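Local coordinates for BH2331 protein (Bacillus halodurans, PDB 1VL5) that is probably an S-adenosylmethionine-dependent methyltransferase of the class I (Rossmann-like) superfamily, with a substrate that remains unidentified, at residues D215-K220 / G235-F240; V151-V156 / Q226-V231; K158-S163 / M203-E208. All blocks are in the same frame, centred on the assembly; numbering follows the deposited sequence.

Contact 1. Residues D215-K220 / G235-F240; sequences DFIKSK and GRVYSF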
loop_
_atom_site.group_PDB
_atom_site.type_symbol
_atom_site.label_atom_id
_atom_site.label_comp_id
_atom_site.label_asym_id
_atom_site.label_seq_id
_atom_site.Cartn_x
_atom_site.Cartn_y
_atom_site.Cartn_z
ATOM N N ASP A 215 14.300 -22.051 -4.108
ATOM C CA ASP A 215 15.702 -22.451 -4.192
ATOM C C ASP A 215 16.615 -21.264 -3.924
ATOM O O ASP A 215 17.572 -21.378 -3.132
ATOM C CB ASP A 215 16.023 -23.063 -5.577
ATOM C CG ASP A 215 15.519 -24.473 -5.730
ATOM O OD1 ASP A 215 15.186 -25.094 -4.695
ATOM O OD2 ASP A 215 15.459 -24.969 -6.895
ATOM N N PHE A 216 16.288 -20.108 -4.516
ATOM C CA PHE A 216 17.078 -18.895 -4.288
ATOM C C PHE A 216 17.064 -18.418 -2.804
ATOM O O PHE A 216 18.087 -18.011 -2.213
ATOM C CB PHE A 216 16.560 -17.769 -5.225
ATOM C CG PHE A 216 17.096 -16.388 -4.889
ATOM C CD1 PHE A 216 18.320 -15.963 -5.390
ATOM C CD2 PHE A 216 16.387 -15.528 -4.054
ATOM C CE1 PHE A 216 18.837 -14.686 -5.048
ATOM C CE2 PHE A 216 16.882 -14.275 -3.728
ATOM C CZ PHE A 216 18.117 -13.855 -4.240
ATOM N N ILE A 217 15.872 -18.388 -2.224
ATOM C CA ILE A 217 15.745 -18.046 -0.819
ATOM C C ILE A 217 16.435 -19.076 0.116
ATOM O O ILE A 217 17.128 -18.693 1.093
ATOM C CB ILE A 217 14.275 -17.925 -0.438
ATOM C CG1 ILE A 217 13.619 -16.783 -1.216
ATOM C CG2 ILE A 217 14.094 -17.786 1.049
ATOM C CD1 ILE A 217 12.078 -16.841 -1.113
ATOM N N LYS A 218 16.251 -20.368 -0.168
ATOM C CA LYS A 218 16.718 -21.414 0.743
ATOM C C LYS A 218 18.261 -21.397 0.908
ATOM O O LYS A 218 18.802 -21.816 1.956
ATOM C CB LYS A 218 16.245 -22.789 0.256
ATOM C CG LYS A 218 17.153 -23.982 0.718
ATOM C CD LYS A 218 16.648 -25.375 0.326
ATOM C CE LYS A 218 17.837 -26.276 -0.270
ATOM N NZ LYS A 218 19.113 -26.569 0.577
ATOM N N SER A 219 18.962 -20.943 -0.125
ATOM C CA SER A 219 20.437 -21.012 -0.138
ATOM C C SER A 219 21.085 -19.855 0.567
ATOM O O SER A 219 22.292 -19.842 0.736
ATOM C CB SER A 219 20.946 -21.078 -1.573
ATOM O OG SER A 219 20.462 -19.942 -2.280
ATOM N N LYS A 220 20.294 -18.878 0.989
ATOM C CA LYS A 220 20.840 -17.727 1.659
ATOM C C LYS A 220 21.394 -18.093 3.033
ATOM O O LYS A 220 20.980 -19.090 3.623
ATOM C CB LYS A 220 19.805 -16.619 1.772
ATOM C CG LYS A 220 19.356 -16.043 0.414
ATOM C CD LYS A 220 20.479 -15.313 -0.322
ATOM C CE LYS A 220 20.311 -15.367 -1.884
ATOM N NZ LYS A 220 20.444 -16.748 -2.529
ATOM N N GLY A 235 12.760 -28.995 2.201
ATOM C CA GLY A 235 13.530 -28.397 1.133
ATOM C C GLY A 235 12.831 -27.276 0.376
ATOM O O GLY A 235 13.417 -26.692 -0.542
ATOM N N ARG A 236 11.615 -26.937 0.778
ATOM C CA ARG A 236 10.905 -25.834 0.151
ATOM C C ARG A 236 10.583 -24.769 1.167
ATOM O O ARG A 236 10.256 -25.091 2.320
ATOM C CB ARG A 236 9.660 -26.403 -0.454
ATOM C CG ARG A 236 9.036 -25.520 -1.427
ATOM C CD ARG A 236 7.890 -26.271 -2.053
ATOM N NE ARG A 236 7.188 -25.416 -2.990
ATOM C CZ ARG A 236 7.496 -25.291 -4.275
ATOM N NH1 ARG A 236 8.515 -25.961 -4.796
ATOM N NH2 ARG A 236 6.772 -24.475 -5.039
ATOM N N VAL A 237 10.669 -23.509 0.764
ATOM C CA VAL A 237 10.250 -22.405 1.631
ATOM C C VAL A 237 8.750 -22.535 1.894
ATOM O O VAL A 237 7.984 -22.571 0.948
ATOM C CB VAL A 237 10.519 -21.045 1.010
ATOM C CG1 VAL A 237 9.980 -19.923 1.901
ATOM C CG2 VAL A 237 11.998 -20.852 0.748
ATOM N N TYR A 238 8.366 -22.581 3.184
ATOM C CA TYR A 238 6.989 -22.712 3.620
ATOM C C TYR A 238 6.398 -21.349 3.958
ATOM O O TYR A 238 5.305 -21.033 3.488
ATOM C CB TYR A 238 6.865 -23.704 4.803
ATOM C CG TYR A 238 5.477 -23.671 5.353
ATOM C CD1 TYR A 238 4.450 -24.327 4.709
ATOM C CD2 TYR A 238 5.169 -22.933 6.476
ATOM C CE1 TYR A 238 3.148 -24.236 5.162
ATOM C CE2 TYR A 238 3.854 -22.862 6.954
ATOM C CZ TYR A 238 2.854 -23.503 6.279
ATOM O OH TYR A 238 1.535 -23.427 6.702
ATOM N N SER A 239 7.140 -20.524 4.735
ATOM C CA SER A 239 6.686 -19.156 5.149
ATOM C C SER A 239 7.874 -18.207 5.370
ATOM O O SER A 239 8.984 -18.634 5.553
ATOM C CB SER A 239 5.888 -19.203 6.453
ATOM O OG SER A 239 6.691 -19.748 7.496
ATOM N N PHE A 240 7.613 -16.905 5.338
ATOM C CA PHE A 240 8.559 -15.900 5.741
ATOM C C PHE A 240 7.714 -14.746 6.287
ATOM O O PHE A 240 6.451 -14.735 6.171
ATOM C CB PHE A 240 9.465 -15.463 4.582
ATOM C CG PHE A 240 8.725 -14.785 3.465
ATOM C CD1 PHE A 240 8.181 -15.517 2.456
ATOM C CD2 PHE A 240 8.526 -13.391 3.468
ATOM C CE1 PHE A 240 7.475 -14.888 1.409
ATOM C CE2 PHE A 240 7.790 -12.789 2.457
ATOM C CZ PHE A 240 7.261 -13.562 1.436
HETATM O O HOH W 1 13.480 -24.914 -2.644
#

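Contact 2. Residues V151-V156 / Q226-V231; sequences VFYNYV and QKFKIV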
loop_
_atom_site.group_PDB
_atom_site.type_symbol
_atom_site.label_atom_id
_atom_site.label_comp_id
_atom_site.label_asym_id
_atom_site.label_seq_id
_atom_site.Cartn_x
_atom_site.Cartn_y
_atom_site.Cartn_z
ATOM N N VAL A 151 17.435 -4.940 -0.192
ATOM C CA VAL A 151 17.614 -5.374 -1.550
ATOM C C VAL A 151 17.039 -6.800 -1.766
ATOM O O VAL A 151 16.371 -7.085 -2.794
ATOM C CB VAL A 151 19.082 -5.229 -1.962
ATOM C CG1 VAL A 151 19.338 -5.739 -3.388
ATOM C CG2 VAL A 151 19.489 -3.731 -1.926
ATOM N N PHE A 152 17.245 -7.660 -0.787
ATOM C CA PHE A 152 16.823 -9.036 -0.860
ATOM C C PHE A 152 15.315 -9.146 -0.836
ATOM O O PHE A 152 14.735 -9.877 -1.641
ATOM C CB PHE A 152 17.456 -9.806 0.326
ATOM C CG PHE A 152 16.956 -11.212 0.478
ATOM C CD1 PHE A 152 17.446 -12.241 -0.310
ATOM C CD2 PHE A 152 15.995 -11.511 1.395
ATOM C CE1 PHE A 152 16.971 -13.511 -0.158
ATOM C CE2 PHE A 152 15.525 -12.767 1.516
ATOM C CZ PHE A 152 16.012 -13.770 0.752
ATOM N N TYR A 153 14.693 -8.419 0.103
ATOM C CA TYR A 153 13.248 -8.409 0.288
ATOM C C TYR A 153 12.627 -7.939 -1.011
ATOM O O TYR A 153 11.735 -8.566 -1.534
ATOM C CB TYR A 153 12.824 -7.485 1.463
ATOM C CG TYR A 153 11.339 -7.313 1.529
ATOM C CD1 TYR A 153 10.527 -8.371 1.895
ATOM C CD2 TYR A 153 10.721 -6.098 1.165
ATOM C CE1 TYR A 153 9.113 -8.238 1.916
ATOM C CE2 TYR A 153 9.281 -5.979 1.160
ATOM C CZ TYR A 153 8.511 -7.045 1.533
ATOM O OH TYR A 153 7.110 -6.954 1.543
ATOM N N ASN A 154 13.139 -6.844 -1.556
ATOM C CA ASN A 154 12.591 -6.299 -2.761
ATOM C C ASN A 154 12.824 -7.226 -3.989
ATOM O O ASN A 154 11.940 -7.351 -4.848
ATOM C CB ASN A 154 13.152 -4.902 -3.010
ATOM C CG ASN A 154 12.325 -3.837 -2.351
ATOM O OD1 ASN A 154 11.157 -3.679 -2.696
ATOM N ND2 ASN A 154 12.889 -3.149 -1.350
ATOM N N TYR A 155 14.001 -7.845 -4.078
ATOM C CA TYR A 155 14.270 -8.795 -5.190
ATOM C C TYR A 155 13.236 -9.937 -5.179
ATOM O O TYR A 155 12.619 -10.298 -6.193
ATOM C CB TYR A 155 15.695 -9.365 -5.098
ATOM C CG TYR A 155 15.952 -10.466 -6.108
ATOM C CD1 TYR A 155 16.451 -10.181 -7.364
ATOM C CD2 TYR A 155 15.661 -11.794 -5.798
ATOM C CE1 TYR A 155 16.656 -11.219 -8.306
ATOM C CE2 TYR A 155 15.855 -12.824 -6.719
ATOM C CZ TYR A 155 16.345 -12.552 -7.973
ATOM O OH TYR A 155 16.537 -13.645 -8.864
ATOM N N VAL A 156 12.993 -10.464 -3.998
ATOM C CA VAL A 156 11.994 -11.509 -3.802
ATOM C C VAL A 156 10.566 -11.084 -4.168
ATOM O O VAL A 156 9.804 -11.838 -4.816
ATOM C CB VAL A 156 12.084 -12.015 -2.339
ATOM C CG1 VAL A 156 10.966 -12.937 -2.023
ATOM C CG2 VAL A 156 13.486 -12.724 -2.105
ATOM N N GLN A 226 17.124 -15.641 9.790
ATOM C CA GLN A 226 16.801 -15.064 11.085
ATOM C C GLN A 226 16.014 -13.773 10.888
ATOM O O GLN A 226 15.014 -13.571 11.578
ATOM C CB GLN A 226 18.030 -14.774 11.922
ATOM C CG GLN A 226 18.777 -16.008 12.359
ATOM C CD GLN A 226 20.148 -15.707 12.989
ATOM O OE1 GLN A 226 20.960 -14.920 12.468
ATOM N NE2 GLN A 226 20.413 -16.370 14.115
ATOM N N LYS A 227 16.459 -12.916 9.961
ATOM C CA LYS A 227 15.777 -11.645 9.701
ATOM C C LYS A 227 14.318 -11.862 9.308
ATOM O O LYS A 227 13.433 -11.208 9.855
ATOM C CB LYS A 227 16.468 -10.817 8.605
ATOM C CG LYS A 227 15.700 -9.550 8.244
ATOM C CD LYS A 227 15.565 -8.606 9.428
ATOM C CE LYS A 227 14.812 -7.309 9.096
ATOM N NZ LYS A 227 14.783 -6.309 10.286
ATOM N N PHE A 228 14.097 -12.768 8.351
ATOM C CA PHE A 228 12.762 -12.952 7.753
ATOM C C PHE A 228 12.011 -14.167 8.283
ATOM O O PHE A 228 11.010 -14.592 7.711
ATOM C CB PHE A 228 12.915 -13.000 6.248
ATOM C CG PHE A 228 13.442 -11.717 5.669
ATOM C CD1 PHE A 228 12.617 -10.605 5.577
ATOM C CD2 PHE A 228 14.779 -11.597 5.261
ATOM C CE1 PHE A 228 13.084 -9.421 5.056
ATOM C CE2 PHE A 228 15.244 -10.393 4.749
ATOM C CZ PHE A 228 14.378 -9.321 4.631
ATOM N N LYS A 229 12.510 -14.731 9.376
ATOM C CA LYS A 229 11.893 -15.900 10.042
ATOM C C LYS A 229 11.492 -16.970 9.040
ATOM O O LYS A 229 10.341 -17.439 9.029
ATOM C CB LYS A 229 10.692 -15.446 10.840
ATOM C CG LYS A 229 10.986 -14.328 11.846
ATOM C CD LYS A 229 12.118 -14.642 12.848
ATOM N N ILE A 230 12.416 -17.268 8.146
ATOM C CA ILE A 230 12.173 -18.198 7.037
ATOM C C ILE A 230 11.974 -19.609 7.615
ATOM O O ILE A 230 12.788 -20.066 8.425
ATOM C CB ILE A 230 13.332 -18.130 6.025
ATOM C CG1 ILE A 230 13.394 -16.735 5.394
ATOM C CG2 ILE A 230 13.187 -19.151 4.931
ATOM C CD1 ILE A 230 14.642 -16.462 4.588
ATOM N N VAL A 231 10.880 -20.266 7.219
ATOM C CA VAL A 231 10.643 -21.693 7.515
ATOM C C VAL A 231 10.792 -22.471 6.219
ATOM O O VAL A 231 10.156 -22.114 5.241
ATOM C CB VAL A 231 9.227 -21.949 8.111
ATOM C CG1 VAL A 231 8.972 -23.426 8.384
ATOM C CG2 VAL A 231 9.019 -21.117 9.372
#

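Contact 3. Residues K158-S163 / M203-E208; sequences KERDYS and MNVTTE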
loop_
_atom_site.group_PDB
_atom_site.type_symbol
_atom_site.label_atom_id
_atom_site.label_comp_id
_atom_site.label_asym_id
_atom_site.label_seq_id
_atom_site.Cartn_x
_atom_site.Cartn_y
_atom_site.Cartn_z
ATOM N N LYS A 158 9.715 -8.793 -6.297
ATOM C CA LYS A 158 9.650 -8.633 -7.735
ATOM C C LYS A 158 9.668 -9.935 -8.544
ATOM O O LYS A 158 9.053 -10.020 -9.600
ATOM C CB LYS A 158 10.701 -7.702 -8.253
ATOM C CG LYS A 158 10.273 -7.053 -9.593
ATOM C CD LYS A 158 11.160 -5.832 -9.861
ATOM C CE LYS A 158 11.045 -5.334 -11.291
ATOM N NZ LYS A 158 9.825 -5.855 -11.960
ATOM N N GLU A 159 10.374 -10.936 -8.058
ATOM C CA GLU A 159 10.278 -12.254 -8.686
ATOM C C GLU A 159 8.876 -12.777 -8.651
ATOM O O GLU A 159 8.422 -13.365 -9.583
ATOM C CB GLU A 159 11.204 -13.237 -8.002
ATOM C CG GLU A 159 12.630 -12.998 -8.322
ATOM C CD GLU A 159 12.946 -13.022 -9.806
ATOM O OE1 GLU A 159 12.766 -14.049 -10.492
ATOM O OE2 GLU A 159 13.390 -11.968 -10.273
ATOM N N ARG A 160 8.190 -12.539 -7.560
ATOM C CA ARG A 160 6.837 -12.991 -7.381
ATOM C C ARG A 160 5.774 -12.129 -8.118
ATOM O O ARG A 160 4.766 -12.664 -8.590
ATOM C CB ARG A 160 6.596 -13.077 -5.888
ATOM C CG ARG A 160 5.186 -13.517 -5.509
ATOM C CD ARG A 160 4.482 -12.364 -4.965
ATOM N NE ARG A 160 3.123 -12.666 -4.631
ATOM C CZ ARG A 160 2.297 -11.744 -4.198
ATOM N NH1 ARG A 160 2.704 -10.470 -4.064
ATOM N NH2 ARG A 160 1.072 -12.080 -3.899
ATOM N N ASP A 161 6.026 -10.816 -8.230
ATOM C CA ASP A 161 5.136 -9.864 -8.893
ATOM C C ASP A 161 5.955 -8.936 -9.762
ATOM O O ASP A 161 6.524 -7.970 -9.292
ATOM C CB ASP A 161 4.340 -9.079 -7.862
ATOM C CG ASP A 161 3.381 -8.053 -8.490
ATOM O OD1 ASP A 161 3.255 -7.996 -9.708
ATOM O OD2 ASP A 161 2.792 -7.279 -7.724
ATOM N N TYR A 162 6.019 -9.259 -11.048
ATOM C CA TYR A 162 6.803 -8.520 -12.029
ATOM C C TYR A 162 6.465 -7.042 -12.035
ATOM O O TYR A 162 7.311 -6.227 -12.365
ATOM N N SER A 163 5.243 -6.681 -11.651
ATOM C CA SER A 163 4.868 -5.262 -11.589
ATOM C C SER A 163 5.255 -4.535 -10.290
ATOM O O SER A 163 4.920 -3.363 -10.129
ATOM C CB SER A 163 3.364 -5.126 -11.811
ATOM O OG SER A 163 2.644 -5.418 -10.623
HETATM N N MSE A 203 -0.365 -14.528 -7.256
HETATM C CA MSE A 203 0.159 -13.944 -8.494
HETATM C C MSE A 203 0.229 -14.931 -9.643
HETATM O O MSE A 203 0.848 -14.619 -10.648
HETATM C CB MSE A 203 1.557 -13.340 -8.297
HETATM C CG MSE A 203 1.577 -12.028 -7.570
HETATM SE SE MSE A 203 0.442 -10.681 -8.416
HETATM C CE MSE A 203 0.958 -10.927 -10.345
ATOM N N ASN A 204 -0.378 -16.105 -9.521
ATOM C CA ASN A 204 -0.337 -17.108 -10.605
ATOM C C ASN A 204 1.095 -17.416 -11.086
ATOM O O ASN A 204 1.358 -17.600 -12.266
ATOM C CB ASN A 204 -1.216 -16.664 -11.768
ATOM C CG ASN A 204 -2.680 -16.611 -11.388
ATOM O OD1 ASN A 204 -3.219 -17.566 -10.833
ATOM N ND2 ASN A 204 -3.327 -15.486 -11.666
ATOM N N VAL A 205 2.008 -17.531 -10.138
ATOM C CA VAL A 205 3.400 -17.867 -10.452
ATOM C C VAL A 205 3.445 -19.318 -10.902
ATOM O O VAL A 205 2.707 -20.136 -10.353
ATOM C CB VAL A 205 4.300 -17.690 -9.210
ATOM C CG1 VAL A 205 5.763 -17.983 -9.549
ATOM C CG2 VAL A 205 4.157 -16.275 -8.633
ATOM N N THR A 206 4.301 -19.642 -11.876
ATOM C CA THR A 206 4.397 -21.002 -12.383
ATOM C C THR A 206 5.016 -21.905 -11.354
ATOM O O THR A 206 5.801 -21.468 -10.540
ATOM C CB THR A 206 5.272 -21.130 -13.681
ATOM O OG1 THR A 206 6.615 -20.709 -13.406
ATOM C CG2 THR A 206 4.730 -20.303 -14.810
ATOM N N THR A 207 4.718 -23.188 -11.430
ATOM C CA THR A 207 5.361 -24.135 -10.515
ATOM C C THR A 207 6.917 -24.053 -10.636
ATOM O O THR A 207 7.639 -24.143 -9.648
ATOM C CB THR A 207 4.814 -25.605 -10.673
ATOM O OG1 THR A 207 5.692 -26.387 -11.463
ATOM C CG2 THR A 207 3.410 -25.651 -11.297
ATOM N N GLU A 208 7.418 -23.853 -11.856
ATOM C CA GLU A 208 8.859 -23.726 -12.077
ATOM C C GLU A 208 9.445 -22.487 -11.433
ATOM O O GLU A 208 10.527 -22.548 -10.829
ATOM C CB GLU A 208 9.197 -23.701 -13.579
ATOM C CG GLU A 208 9.531 -25.059 -14.150
ATOM C CD GLU A 208 9.710 -25.019 -15.665
ATOM O OE1 GLU A 208 8.801 -24.483 -16.348
ATOM O OE2 GLU A 208 10.749 -25.528 -16.156
#

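Contact 1. Residues D215-K220 / G235-F240
Asp-215 OD1 accepts two hydrogen bonds, and one of them leads across to the strand: a water donates to it at 2.7 Å and also to Gly-235 O at 2.8 Å. The second donor is Gln-211 NE2, one turn earlier on helix 207-218, which steadies the carboxylate that holds the water. Gly-235 O is approached on the helix side by carbon as well, because the aliphatic chain of Lys-218 brings CD to 3.6 Å from that oxygen. With phi near +90°, Gly-235 occupies backbone space in which a CB would collide with the carbonyl oxygen of the preceding residue. Deeper in, the contact is apolar. Ile-217 and Val-237 run nearly perpendicular, branch against branch, with Ile-217 CG2 3.7 Å from Val-237 CG2. Val-237 has CG1 anti to its own N (chi1 176°), and this rotation turns CG2 to the helix, where it also lies 3.9 Å from Ile-217 CB. The Val-237 N-H is held by Ser-214 OG, again from helix 207-218. On the helix, Phe-216 O takes two side-chain donors: Lys-220 NZ at 2.7 Å, with a C=O...N angle of 144°, and Ser-219 OG at 3.1 Å, lying above the carbonyl plane. The same lysine lays CE 3.5 Å above one face of the Phe-216 ring, toward its rim. Farther along the strand, Tyr-238 and Ser-239 both face Val-231, a classic beta bulge in the hairpin of strands 231-233 and 236-250. Between 215-220 and 235-240 themselves, buried branched carbons join helix end to hairpin and the polar link is one bridging water; the direct bond to the strand comes from Ser-214, just before the segment.

Contact 2. Residues V151-V156 / Q226-V231
The Phe-228 and Phe-152 rings meet obliquely, their centroids 5.6 Å apart and their planes at 40°. One face of Phe-228 carries Lys-227 CG, 3.6 Å above the plane and over the ring centre, while one face of Phe-152 has Val-156 CG2 toward its rim. Tyr-224 adds an edge-to-face ring contact to Phe-152. Across the interface the closest atoms are Phe-152 CD2 and Phe-228 CE2, at 3.6 Å; the two side chains reach in from opposing backbones and overlap alongside. Tyr-153 lies athwart Phe-228 and offers its stem: CB is 4.0 Å from Phe-228 CZ. With CG anti to the backbone N at both positions (chi1 172° in each), the Phe-152 and Tyr-153 side chains diverge from helix 147-160, and the Phe-228 ring enters between the Phe-152 ring and Tyr-153 CB. Replacing Phe-228 by an alanine is likely to open a gap beside Phe-152 CD2 and Tyr-153 CB and to leave the Phe-152 ring freer to turn. Phe-228 is the first residue to leave helical geometry after helix 222-227, and its backbone bonds to Arg-241 of strand 236-250. All three touching residues are buried and no hydrogen bond crosses, so cohesion here should come from dispersion and exclusion of water.

Contact 3. Residues K158-S163 / M203-E208
Met-203, present as selenomethionine, lays CG over one face of the Arg-160 guanidinium, 3.3 Å above the plane and toward its rim. Its CB sits 3.3 Å from Arg-160 O, which Val-205 CG2 also meets, at 3.7 Å. Bends at chi2 and chi3 carry the rest of the chain to the next residue, where SE is 3.9 Å from Asp-161 CG and CE is 3.8 Å from Asp-161 OD1. In the second shell, Ser-163 holds that carboxylate: OG donates to Asp-161 OD1 at 2.8 Å from the syn side, somewhat out of plane, and the backbone N at 3.1 Å from above the plane (53° out), both on the same face. Trp-199 positions the guanidinium, its O accepting from Arg-160 NH2 while its ring makes a cation-pi contact with the cation. On the other segment, Asn-204 at positive phi is the C-prime residue of a Schellman motif in which Val-205 N bonds to Cys-200 O, and Thr-206 OG1 caps Lys-209 N. The geometry is that of helix ends meeting: an Asx turn just past helix 147-160 packs on the connection whose Schellman motif closes helix 196-202 and whose N-cap starts helix 207-218.

How the contacts relate
Contacts 1 and 2 are neighbours, with centres about 9 Å apart, and they touch. Tyr-238 N lies 2.8 Å from Val-231 O, a probable hydrogen bond within the hairpin, and Lys-220 CG packs 3.5 Å from Phe-152 CE1. Contact 3 is farther off, its centre about 15 Å from that of contact 1 and 16 Å from that of contact 2, but shares helix 207-218 with the former and helix 147-160 with the latter. Contact 1 joins helix 207-218 to strand 236-250, which pairs with strand 134-142 of the Rossmann-like sheet, whereas contacts 2 and 3 join helix 147-160 to its neighbours. The cofactor, absent here, probably binds at that sheet's strand ends, as in related methyltransferases.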